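Local coordinates for outer protein YopM (Yersinia pestis, PDB 1JL5), which is a leucine-rich-repeat type III effector and virulence factor, is thought to alter host cell physiology and promote bacterial survival, and assembles as a hollow cylindrical tetramer, at the interface of chains A and B and the interface of chains A and C. Coordinates in Å, arbitrary orientation; residue numbers count along the deposited sequence, not the author numbering. Chains: chain A/B/C, outer protein YopM.

Contact 1: the interface of chains A and B. Residues chain A 246-247, 266-267; chain B 307-308, 328.
B:Lys328 pushes its ammonium group into a nest of oxygens supplied mostly by chain A, beside a calcium site shared by the two chains. B:Lys328 NZ donates to the backbone carbonyl A:Asn247 O at 2.6 Å, in the carbonyl plane with a C=O...N angle of 155°. At A:Asp266 O, also 2.6 Å from B:Lys328 NZ, the nitrogen instead stands well above the carbonyl plane. The carboxylate of A:Asp266 comes from the opposite direction and adds a salt bridge, A:Asp266 OD1 to B:Lys328 NZ 2.9 Å, though weak as a hydrogen bond. B:Glu308 OE2 lies 2.6 Å from B:Lys328 NZ, on the syn side but tilted well out of the carboxylate plane. Bends at chi2 (-64°) and chi4 turn the ammonium in among these acceptors, and the surrounding negative charge would probably keep it protonated.

A:Asp266 OD1 and B:Glu308 OE1 are 3.1 Å apart, their carboxylate planes 47° apart; with the carbonyl of B:Asn307, whose O is 4.4 Å from A:Asp266 OD1, they face one another as part of the calcium site, and the cation would offset their repulsion.

The looser, apolar side is A:Asn246, whose CA lies 3.8 Å from B:Lys328 CE. All the residues sit in loops: in chain A they follow the short strands 241-243 and 261-263 of repeats 9 and 10, and in chain B strands 301-303 and 321-323 of repeats 12 and 13.

Contact 2: the interface of chains A and C. Residues chain A 372, 383-385; chain C 380-382.
A:Met384 and C:Leu382 meet as an antiparallel bridge, a pair of backbone hydrogen bonds running both ways: C:Leu382 N to A:Met384 O at 2.6 Å and nearly straight, A:Met384 N to C:Leu382 O at 2.8 Å. Their side chains lie alongside each other and point the same way. The methionine chain bends at chi3 (-88°), which brings its methyl CE against one branch of the leucine, CD2, at a tight 3.5 Å. Beside this pair the ring of A:Phe372 has A:Met384 CB over one face, near the rim, and turns its edge to the backbone of C:Glu380, CZ reaching the carbonyl O at 3.4 Å. The phenylalanine thus supports the methionine from within its own chain and closes on the partner at the same time.

One residue along the bridge, the amide of A:Asn385 and the carboxylate of C:Asp381 cross with their planes 35° apart. A:Asn385 OD1 stays 3.6 Å from C:Asp381 OD2, so this pair touches without a bond. The aspartate is tied in through a water, which lies 2.7 Å from C:Asp381 OD1 and 2.8 Å from A:Met384 O, and is also bonded to C:Leu382 O.

A:Arg383 to A:Asn385 and C:Asp381 and C:Leu382 belong to strand 381-385, the last strand of each chain; A:Phe372 and C:Glu380 lie in loop. Here the row of repeat strands ends, and the two final strands join edge to edge across the two-fold.

Contact 3: the interface of chains A and B. Residues chain A 307-308, 326, 328; chain B 246, 266, 286.
A:Asn326 and B:Glu286 approach from opposite directions with their flat groups almost perpendicular, amide and carboxylate planes 87° apart. A:Asn326 ND2 gives a nearly straight hydrogen bond to B:Glu286 OE1, a short 2.5 Å. The acceptor lies in the plane of the amide, whereas the N-H comes down on the carboxylate from above its plane, 47° out of it. B:Glu286 reaches this point with its chain extended beyond CG, and A:Asn326 with CG opposite its own backbone N (chi1 -171°).

The other end of the same amide faces B:Asp266, again from the opposite direction and steeply turned. A:Asn326 OD1 comes to 2.8 Å from B:Asp266 OD2, two oxygens that would repel each other if left alone. A:Asn326, B:Asp266 and B:Asn246 bind one calcium, and the shared cation is the likely reason for the closeness. The second aspartate oxygen, OD1, faces the other way, towards A:Lys328 and A:Glu308, so the two branches of this carboxylate serve separate neighbours. The carbonyl of A:Asn307 faces B:Asp266 OD1 as part of a second calcium site, to which A:Glu308 also belongs.

Because the ligands of each calcium come from both chains, the site probably makes the pairing of A and B depend partly on bound calcium and fixes the register of their repeats within the tetramer.

Contact 1: the interface of chains A and B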
ATOM      1  N   ASN A 246      -9.200  19.040  -2.888  1.00 18.32           N
ATOM      2  CA  ASN A 246      -9.640  18.905  -1.520  1.00 18.65           C
ATOM      3  C   ASN A 246     -10.224  20.144  -0.908  1.00 18.50           C
ATOM      4  O   ASN A 246      -9.831  20.571   0.174  1.00 19.42           O
ATOM      5  CB  ASN A 246      -8.479  18.406  -0.679  1.00 16.84           C
ATOM      6  CG  ASN A 246      -8.105  17.011  -1.038  1.00 18.27           C
ATOM      7  OD1 ASN A 246      -8.872  16.088  -0.790  1.00 18.51           O
ATOM      8  ND2 ASN A 246      -6.940  16.837  -1.651  1.00 17.87           N
ATOM      9  N   ASN A 247     -11.173  20.724  -1.615  1.00 19.24           N
ATOM     10  CA  ASN A 247     -11.847  21.889  -1.113  1.00 20.43           C
ATOM     11  C   ASN A 247     -13.320  21.587  -1.173  1.00 19.86           C
ATOM     12  O   ASN A 247     -13.717  20.424  -1.174  1.00 19.49           O
ATOM     13  CB  ASN A 247     -11.478  23.111  -1.940  1.00 20.05           C
ATOM     14  CG  ASN A 247     -10.176  23.721  -1.485  1.00 21.28           C
ATOM     15  OD1 ASN A 247     -10.075  24.187  -0.353  1.00 21.32           O
ATOM     16  ND2 ASN A 247      -9.167  23.704  -2.348  1.00 18.40           N
ATOM     17  N   ASP A 266     -10.711  15.940  -5.757  1.00 16.54           N
ATOM     18  CA  ASP A 266     -11.567  15.877  -4.606  1.00 15.61           C
ATOM     19  C   ASP A 266     -12.276  17.175  -4.306  1.00 16.76           C
ATOM     20  O   ASP A 266     -11.920  17.927  -3.391  1.00 15.56           O
ATOM     21  CB  ASP A 266     -10.789  15.435  -3.375  1.00 16.20           C
ATOM     22  CG  ASP A 266     -11.706  14.999  -2.268  1.00 17.42           C
ATOM     23  OD1 ASP A 266     -12.929  15.192  -2.426  1.00 18.69           O
ATOM     24  OD2 ASP A 266     -11.222  14.472  -1.253  1.00 18.02           O
ATOM     25  N   ASN A 267     -13.281  17.436  -5.115  1.00 16.13           N
ATOM     26  CA  ASN A 267     -14.121  18.590  -4.939  1.00 18.40           C
ATOM     27  C   ASN A 267     -15.463  18.071  -5.360  1.00 17.76           C
ATOM     28  O   ASN A 267     -15.641  16.866  -5.487  1.00 17.68           O
ATOM     29  CB  ASN A 267     -13.644  19.754  -5.796  1.00 18.16           C
ATOM     30  CG  ASN A 267     -12.569  20.554  -5.102  1.00 18.33           C
ATOM     31  OD1 ASN A 267     -12.834  21.211  -4.095  1.00 18.61           O
ATOM     32  ND2 ASN A 267     -11.341  20.483  -5.614  1.00 15.95           N
TER
ATOM     33  N   ASN B 307     -16.576  10.820   0.127  1.00 17.90           N
ATOM     34  CA  ASN B 307     -17.800  11.435  -0.319  1.00 18.05           C
ATOM     35  C   ASN B 307     -17.380  12.874  -0.249  1.00 17.05           C
ATOM     36  O   ASN B 307     -16.202  13.175  -0.385  1.00 17.98           O
ATOM     37  CB  ASN B 307     -18.940  11.135   0.648  1.00 16.65           C
ATOM     38  CG  ASN B 307     -19.668   9.872   0.277  1.00 17.91           C
ATOM     39  OD1 ASN B 307     -20.404   9.848  -0.703  1.00 19.00           O
ATOM     40  ND2 ASN B 307     -19.444   8.801   1.035  1.00 17.36           N
ATOM     41  N   GLU B 308     -18.318  13.772  -0.043  1.00 17.60           N
ATOM     42  CA  GLU B 308     -17.952  15.163   0.072  1.00 19.54           C
ATOM     43  C   GLU B 308     -18.616  15.595   1.362  1.00 19.06           C
ATOM     44  O   GLU B 308     -19.120  16.704   1.485  1.00 21.60           O
ATOM     45  CB  GLU B 308     -18.481  15.954  -1.122  1.00 19.39           C
ATOM     46  CG  GLU B 308     -17.831  17.308  -1.249  1.00 22.43           C
ATOM     47  CD  GLU B 308     -16.376  17.216  -1.652  1.00 23.72           C
ATOM     48  OE1 GLU B 308     -15.760  16.137  -1.491  1.00 23.13           O
ATOM     49  OE2 GLU B 308     -15.843  18.233  -2.130  1.00 25.44           O
ATOM     50  N   LYS B 328     -14.894  16.005   3.728  1.00 18.02           N
ATOM     51  CA  LYS B 328     -14.559  17.400   3.921  1.00 19.56           C
ATOM     52  C   LYS B 328     -15.013  17.833   5.289  1.00 20.31           C
ATOM     53  O   LYS B 328     -15.472  18.950   5.490  1.00 21.41           O
ATOM     54  CB  LYS B 328     -15.206  18.239   2.827  1.00 20.41           C
ATOM     55  CG  LYS B 328     -14.752  17.819   1.434  1.00 19.26           C
ATOM     56  CD  LYS B 328     -13.263  18.056   1.262  1.00 18.30           C
ATOM     57  CE  LYS B 328     -12.729  17.391   0.002  1.00 19.25           C
ATOM     58  NZ  LYS B 328     -13.443  17.832  -1.230  1.00 17.57           N
TER

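Contact 2: the interface of chains A and C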
ATOM      1  N   PHE A 372      -6.577  -9.330 -21.859  1.00 44.59           N
ATOM      2  CA  PHE A 372      -5.632  -8.239 -21.711  1.00 44.18           C
ATOM      3  C   PHE A 372      -5.328  -7.734 -23.109  1.00 42.51           C
ATOM      4  O   PHE A 372      -5.278  -8.509 -24.060  1.00 43.58           O
ATOM      5  CB  PHE A 372      -4.339  -8.709 -21.045  1.00 44.83           C
ATOM      6  CG  PHE A 372      -4.517  -9.182 -19.628  1.00 46.77           C
ATOM      7  CD1 PHE A 372      -5.528  -8.663 -18.824  1.00 46.30           C
ATOM      8  CD2 PHE A 372      -3.643 -10.119 -19.083  1.00 46.97           C
ATOM      9  CE1 PHE A 372      -5.670  -9.070 -17.498  1.00 47.50           C
ATOM     10  CE2 PHE A 372      -3.774 -10.532 -17.758  1.00 47.19           C
ATOM     11  CZ  PHE A 372      -4.788 -10.006 -16.964  1.00 48.01           C
ATOM     12  N   ARG A 383       0.055  -3.491 -14.971  1.00 35.16           N
ATOM     13  CA  ARG A 383      -0.750  -4.055 -13.902  1.00 36.10           C
ATOM     14  C   ARG A 383      -2.116  -4.302 -14.487  1.00 35.38           C
ATOM     15  O   ARG A 383      -2.783  -3.386 -14.959  1.00 36.41           O
ATOM     16  CB  ARG A 383      -0.840  -3.111 -12.697  1.00 36.24           C
ATOM     17  CG  ARG A 383       0.519  -2.740 -12.125  1.00 40.45           C
ATOM     18  CD  ARG A 383       0.463  -2.283 -10.679  1.00 42.07           C
ATOM     19  NE  ARG A 383      -0.621  -1.346 -10.422  1.00 44.56           N
ATOM     20  CZ  ARG A 383      -0.583  -0.408  -9.482  1.00 46.29           C
ATOM     21  NH1 ARG A 383       0.491  -0.281  -8.715  1.00 45.89           N
ATOM     22  NH2 ARG A 383      -1.621   0.399  -9.300  1.00 47.60           N
ATOM     23  N   MET A 384      -2.509  -5.566 -14.496  1.00 35.23           N
ATOM     24  CA  MET A 384      -3.803  -5.952 -15.009  1.00 36.14           C
ATOM     25  C   MET A 384      -4.369  -7.001 -14.081  1.00 35.20           C
ATOM     26  O   MET A 384      -3.645  -7.858 -13.589  1.00 37.26           O
ATOM     27  CB  MET A 384      -3.675  -6.514 -16.423  1.00 37.36           C
ATOM     28  CG  MET A 384      -3.071  -5.535 -17.412  1.00 39.96           C
ATOM     29  SD  MET A 384      -3.244  -6.079 -19.116  1.00 41.10           S
ATOM     30  CE  MET A 384      -1.778  -7.077 -19.311  1.00 41.99           C
ATOM     31  N   ASN A 385      -5.666  -6.919 -13.834  1.00 35.17           N
ATOM     32  CA  ASN A 385      -6.330  -7.867 -12.967  1.00 36.87           C
ATOM     33  C   ASN A 385      -7.781  -7.952 -13.402  1.00 38.01           C
ATOM     34  O   ASN A 385      -8.516  -6.968 -13.346  1.00 40.29           O
ATOM     35  CB  ASN A 385      -6.232  -7.411 -11.511  1.00 36.79           C
ATOM     36  CG  ASN A 385      -6.656  -8.491 -10.535  1.00 38.42           C
ATOM     37  OD1 ASN A 385      -6.038  -8.675  -9.483  1.00 38.94           O
ATOM     38  ND2 ASN A 385      -7.722  -9.207 -10.872  1.00 38.17           N
TER
ATOM     39  N   GLU C 380      -4.787 -13.779 -14.743  1.00 33.90           N
ATOM     40  CA  GLU C 380      -5.845 -12.841 -14.381  1.00 36.85           C
ATOM     41  C   GLU C 380      -5.231 -11.655 -13.650  1.00 36.77           C
ATOM     42  O   GLU C 380      -5.689 -10.524 -13.767  1.00 37.67           O
ATOM     43  CB  GLU C 380      -6.850 -13.506 -13.434  1.00 38.68           C
ATOM     44  CG  GLU C 380      -7.305 -14.885 -13.847  1.00 43.79           C
ATOM     45  CD  GLU C 380      -8.216 -15.532 -12.815  1.00 47.43           C
ATOM     46  OE1 GLU C 380      -7.904 -15.460 -11.607  1.00 49.39           O
ATOM     47  OE2 GLU C 380      -9.239 -16.127 -13.209  1.00 51.85           O
ATOM     48  N   ASP C 381      -4.186 -11.940 -12.887  1.00 37.22           N
ATOM     49  CA  ASP C 381      -3.502 -10.943 -12.081  1.00 35.03           C
ATOM     50  C   ASP C 381      -2.071 -10.785 -12.558  1.00 35.52           C
ATOM     51  O   ASP C 381      -1.225 -11.640 -12.307  1.00 35.78           O
ATOM     52  CB  ASP C 381      -3.519 -11.395 -10.628  1.00 33.60           C
ATOM     53  CG  ASP C 381      -2.889 -10.395  -9.704  1.00 33.32           C
ATOM     54  OD1 ASP C 381      -2.173  -9.492 -10.188  1.00 32.24           O
ATOM     55  OD2 ASP C 381      -3.105 -10.525  -8.486  1.00 34.13           O
ATOM     56  N   LEU C 382      -1.802  -9.679 -13.235  1.00 34.61           N
ATOM     57  CA  LEU C 382      -0.482  -9.430 -13.772  1.00 34.65           C
ATOM     58  C   LEU C 382       0.123  -8.115 -13.307  1.00 35.95           C
ATOM     59  O   LEU C 382      -0.547  -7.082 -13.264  1.00 35.78           O
ATOM     60  CB  LEU C 382      -0.548  -9.442 -15.298  1.00 35.53           C
ATOM     61  CG  LEU C 382       0.727  -9.136 -16.077  1.00 37.11           C
ATOM     62  CD1 LEU C 382       1.778 -10.190 -15.785  1.00 38.76           C
ATOM     63  CD2 LEU C 382       0.407  -9.101 -17.561  1.00 38.56           C
TER
HETATM   64  O   HOH W   1      -2.311  -7.009 -11.226  1.00 55.06           O

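Contact 3: the interface of chains A and B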
ATOM      1  N   ASN A 307     -14.182   9.361 -10.155  1.00 17.90           N
ATOM      2  CA  ASN A 307     -15.265  10.259 -10.461  1.00 18.05           C
ATOM      3  C   ASN A 307     -16.337   9.248 -10.744  1.00 17.05           C
ATOM      4  O   ASN A 307     -16.297   8.148 -10.210  1.00 17.98           O
ATOM      5  CB  ASN A 307     -14.942  11.095 -11.694  1.00 16.65           C
ATOM      6  CG  ASN A 307     -14.240  12.376 -11.331  1.00 17.91           C
ATOM      7  OD1 ASN A 307     -14.857  13.288 -10.793  1.00 19.00           O
ATOM      8  ND2 ASN A 307     -12.937  12.445 -11.592  1.00 17.36           N
ATOM      9  N   GLU A 308     -17.299   9.598 -11.569  1.00 17.60           N
ATOM     10  CA  GLU A 308     -18.328   8.641 -11.901  1.00 19.54           C
ATOM     11  C   GLU A 308     -18.350   8.659 -13.414  1.00 19.06           C
ATOM     12  O   GLU A 308     -19.397   8.567 -14.042  1.00 21.60           O
ATOM     13  CB  GLU A 308     -19.670   9.077 -11.316  1.00 19.39           C
ATOM     14  CG  GLU A 308     -20.684   7.962 -11.308  1.00 22.43           C
ATOM     15  CD  GLU A 308     -20.337   6.872 -10.318  1.00 23.72           C
ATOM     16  OE1 GLU A 308     -19.162   6.777  -9.894  1.00 23.13           O
ATOM     17  OE2 GLU A 308     -21.248   6.103  -9.963  1.00 25.44           O
ATOM     18  N   ASN A 326     -10.828   3.950 -11.273  1.00 17.82           N
ATOM     19  CA  ASN A 326     -11.981   4.027 -10.412  1.00 16.94           C
ATOM     20  C   ASN A 326     -13.069   4.938 -10.928  1.00 15.71           C
ATOM     21  O   ASN A 326     -13.414   5.943 -10.315  1.00 17.02           O
ATOM     22  CB  ASN A 326     -11.564   4.472  -9.012  1.00 13.58           C
ATOM     23  CG  ASN A 326     -12.693   4.350  -8.024  1.00 14.93           C
ATOM     24  OD1 ASN A 326     -13.536   3.468  -8.156  1.00 17.10           O
ATOM     25  ND2 ASN A 326     -12.717   5.225  -7.028  1.00 14.48           N
ATOM     26  N   LYS A 328     -16.574   4.641 -13.987  1.00 18.02           N
ATOM     27  CA  LYS A 328     -17.582   3.688 -14.400  1.00 19.56           C
ATOM     28  C   LYS A 328     -17.508   3.505 -15.892  1.00 20.31           C
ATOM     29  O   LYS A 328     -18.516   3.350 -16.571  1.00 21.41           O
ATOM     30  CB  LYS A 328     -18.958   4.177 -13.965  1.00 20.41           C
ATOM     31  CG  LYS A 328     -19.053   4.362 -12.456  1.00 19.26           C
ATOM     32  CD  LYS A 328     -18.880   3.033 -11.742  1.00 18.30           C
ATOM     33  CE  LYS A 328     -18.686   3.221 -10.244  1.00 19.25           C
ATOM     34  NZ  LYS A 328     -19.800   3.979  -9.608  1.00 17.57           N
TER
ATOM     35  N   ASN B 246     -20.256   0.287  -6.716  1.00 18.32           N
ATOM     36  CA  ASN B 246     -19.693   0.342  -8.043  1.00 18.65           C
ATOM     37  C   ASN B 246     -20.668   0.125  -9.163  1.00 18.50           C
ATOM     38  O   ASN B 246     -20.455  -0.700 -10.048  1.00 19.42           O
ATOM     39  CB  ASN B 246     -18.561  -0.665  -8.136  1.00 16.84           C
ATOM     40  CG  ASN B 246     -17.409  -0.271  -7.280  1.00 18.27           C
ATOM     41  OD1 ASN B 246     -16.747   0.721  -7.562  1.00 18.51           O
ATOM     42  ND2 ASN B 246     -17.169  -1.018  -6.209  1.00 17.87           N
ATOM     43  N   ASP B 266     -19.282   3.739  -4.021  1.00 16.54           N
ATOM     44  CA  ASP B 266     -18.998   4.177  -5.359  1.00 15.61           C
ATOM     45  C   ASP B 266     -20.192   4.128  -6.280  1.00 16.76           C
ATOM     46  O   ASP B 266     -20.339   3.238  -7.126  1.00 15.56           O
ATOM     47  CB  ASP B 266     -17.864   3.365  -5.966  1.00 16.20           C
ATOM     48  CG  ASP B 266     -17.298   4.031  -7.189  1.00 17.42           C
ATOM     49  OD1 ASP B 266     -17.899   5.034  -7.625  1.00 18.69           O
ATOM     50  OD2 ASP B 266     -16.271   3.566  -7.711  1.00 18.02           O
ATOM     51  N   GLU B 286     -17.528   6.756  -1.403  1.00 17.10           N
ATOM     52  CA  GLU B 286     -17.396   7.059  -2.814  1.00 18.34           C
ATOM     53  C   GLU B 286     -18.696   7.353  -3.508  1.00 17.92           C
ATOM     54  O   GLU B 286     -18.978   6.838  -4.580  1.00 19.17           O
ATOM     55  CB  GLU B 286     -16.692   5.932  -3.545  1.00 19.71           C
ATOM     56  CG  GLU B 286     -15.200   5.953  -3.353  1.00 24.58           C
ATOM     57  CD  GLU B 286     -14.527   4.918  -4.207  1.00 26.53           C
ATOM     58  OE1 GLU B 286     -14.676   4.972  -5.444  1.00 29.17           O
ATOM     59  OE2 GLU B 286     -13.855   4.043  -3.645  1.00 35.09           O
TER

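Contact 1 and contact 3 belong to the same two-fold interface, their C-alpha centres about 14 Å apart, and are largely twins: A:Asn246, A:Asp266, B:Asn307, B:Glu308 and B:Lys328 recur in contact 3 with the chains exchanged. Contact 1 alone adds A:Asn247 and A:Asn267, contact 3 A:Asn326 and B:Glu286. Contact 2, in the two-fold interface of chains A and C, shares no residue with them; its centre is about 31 Å from that of contact 1 and 20 Å from that of contact 3. Chain A thus uses polar loops of repeats 9 to 13 for one neighbour and its last strand for another, and these alternating two-folds can close the cylinder.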